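Local coordinates for penicillin binding protein 2X (Streptococcus thermophilus, PDB 5U47) that probably cross-links peptidoglycan peptides at the division septum as a transpeptidase, a role in which it would be a target of beta-lactam antibiotics, at residues Y656-K660 and K661-T665. The protein carries 1 engineered substitution. Sequence-based numbering, arbitrary orientation.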
loop_
_atom_site.group_PDB
_atom_site.type_symbol
_atom_site.label_atom_id
_atom_site.label_comp_id
_atom_site.label_asym_id
_atom_site.label_seq_id
_atom_site.Cartn_x
_atom_site.Cartn_y
_atom_site.Cartn_z
ATOM N N TYR A 656 -3.899 -2.322 24.408
ATOM C CA TYR A 656 -2.569 -1.738 24.452
ATOM C C TYR A 656 -2.500 -0.506 23.540
ATOM O O TYR A 656 -2.946 -0.535 22.384
ATOM C CB TYR A 656 -1.481 -2.738 24.071
ATOM C CG TYR A 656 -0.104 -2.195 24.388
ATOM C CD1 TYR A 656 0.544 -1.306 23.527
ATOM C CD2 TYR A 656 0.526 -2.526 25.564
ATOM C CE1 TYR A 656 1.793 -0.785 23.834
ATOM C CE2 TYR A 656 1.772 -2.019 25.877
ATOM C CZ TYR A 656 2.393 -1.147 25.012
ATOM O OH TYR A 656 3.614 -0.643 25.345
ATOM N N GLY A 657 -1.960 0.577 24.073
ATOM C CA GLY A 657 -1.825 1.817 23.300
ATOM C C GLY A 657 -3.048 2.737 23.261
ATOM O O GLY A 657 -2.975 3.825 22.702
ATOM N N TRP A 658 -4.173 2.313 23.831
ATOM C CA TRP A 658 -5.359 3.180 23.897
ATOM C C TRP A 658 -5.122 4.411 24.769
ATOM O O TRP A 658 -4.483 4.322 25.826
ATOM C CB TRP A 658 -6.563 2.440 24.495
ATOM C CG TRP A 658 -7.235 1.461 23.603
ATOM C CD1 TRP A 658 -6.688 0.784 22.561
ATOM C CD2 TRP A 658 -8.564 0.955 23.753
ATOM N NE1 TRP A 658 -7.606 -0.073 22.020
ATOM C CE2 TRP A 658 -8.770 0.016 22.729
ATOM C CE3 TRP A 658 -9.617 1.241 24.629
ATOM C CZ2 TRP A 658 -9.984 -0.676 22.573
ATOM C CZ3 TRP A 658 -10.841 0.556 24.465
ATOM C CH2 TRP A 658 -11.004 -0.385 23.450
ATOM N N THR A 659 -5.672 5.549 24.354
ATOM C CA THR A 659 -5.632 6.724 25.216
ATOM C C THR A 659 -6.604 6.529 26.380
ATOM O O THR A 659 -7.547 5.733 26.296
ATOM C CB THR A 659 -6.025 8.016 24.479
ATOM O OG1 THR A 659 -7.364 7.893 23.955
ATOM C CG2 THR A 659 -5.021 8.314 23.359
ATOM N N LYS A 660 -6.366 7.247 27.468
ATOM C CA LYS A 660 -7.251 7.169 28.632
ATOM C C LYS A 660 -8.675 7.601 28.248
ATOM O O LYS A 660 -9.652 6.991 28.665
ATOM C CB LYS A 660 -6.728 8.027 29.789
ATOM C CG LYS A 660 -7.563 7.862 31.050
ATOM C CD LYS A 660 -6.998 8.625 32.235
ATOM C CE LYS A 660 -7.856 8.380 33.474
ATOM N NZ LYS A 660 -7.220 8.892 34.716
ATOM N N LYS A 661 -8.781 8.641 27.426
ATOM C CA LYS A 661 -10.096 9.108 26.941
ATOM C C LYS A 661 -10.868 7.959 26.303
ATOM O O LYS A 661 -12.061 7.781 26.551
ATOM C CB LYS A 661 -9.915 10.239 25.913
ATOM C CG LYS A 661 -11.201 10.813 25.313
ATOM C CD LYS A 661 -10.849 11.878 24.268
ATOM C CE LYS A 661 -12.075 12.539 23.648
ATOM N NZ LYS A 661 -12.919 11.601 22.871
ATOM N N ASN A 662 -10.187 7.171 25.487
ATOM C CA ASN A 662 -10.832 6.029 24.840
ATOM C C ASN A 662 -11.167 4.877 25.800
ATOM O O ASN A 662 -12.224 4.272 25.682
ATOM C CB ASN A 662 -10.058 5.612 23.605
ATOM C CG ASN A 662 -10.203 6.631 22.487
ATOM O OD1 ASN A 662 -11.208 7.353 22.442
ATOM N ND2 ASN A 662 -9.213 6.701 21.580
ATOM N N VAL A 663 -10.303 4.618 26.775
ATOM C CA VAL A 663 -10.610 3.632 27.791
ATOM C C VAL A 663 -11.878 4.073 28.530
ATOM O O VAL A 663 -12.760 3.261 28.764
ATOM C CB VAL A 663 -9.457 3.438 28.802
ATOM C CG1 VAL A 663 -9.873 2.471 29.893
ATOM C CG2 VAL A 663 -8.211 2.903 28.105
ATOM N N GLU A 664 -11.960 5.365 28.881
ATOM C CA GLU A 664 -13.142 5.916 29.591
ATOM C C GLU A 664 -14.426 5.821 28.761
ATOM O O GLU A 664 -15.489 5.502 29.288
ATOM C CB GLU A 664 -12.928 7.386 29.984
ATOM C CG GLU A 664 -11.871 7.623 31.058
ATOM C CD GLU A 664 -11.771 9.086 31.490
ATOM O OE1 GLU A 664 -10.636 9.604 31.619
ATOM O OE2 GLU A 664 -12.829 9.731 31.691
ATOM N N THR A 665 -14.328 6.120 27.470
ATOM C CA THR A 665 -15.485 6.079 26.590
ATOM C C THR A 665 -15.998 4.639 26.498
ATOM O O THR A 665 -17.183 4.378 26.671
ATOM C CB THR A 665 -15.146 6.611 25.191
ATOM O OG1 THR A 665 -14.693 7.966 25.306
ATOM C CG2 THR A 665 -16.355 6.560 24.281
#
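Thr659 caps the helix 660-670: its OG1 accepts the backbone N-H of Asn662, with Asn662 N to Thr659 OG1 at 3.3 Å and an N-H...O angle of 155°. With chi1 at 60°, the hydroxyl sits between the residue's own N and carbonyl carbon, which directs it at the N-H three residues on, a task for which a short beta-hydroxyl is well suited. Thr659 O takes Val663 N at 3.0 Å, and Lys660 O receives Glu664 N at 2.8 Å. At the next residue, Lys661 O accepts both Thr665 N and Thr665 OG1, from opposite faces of its carbonyl plane.

Trp658 CB meets Val663 CG2 at 4.0 Å; broad indole and branched valine suit this apolar contact, and Val684 of strand 683-687 packs against both. The extended Lys660 crosses Glu664, CE lying 3.6 Å from OE1, but NZ stays 4.7 Å from that oxygen, and the long chain lets the ammonium make a cation-pi contact with Tyr676.

In the second shell, Thr659 N donates to side-chain OE1 of Gln641, and Asn662 ND2 to its backbone O. Polar groups at the helix start of this PASTA domain, Asn662 N, Thr659 N and Asn662 ND2, are thus satisfied by directional bonds.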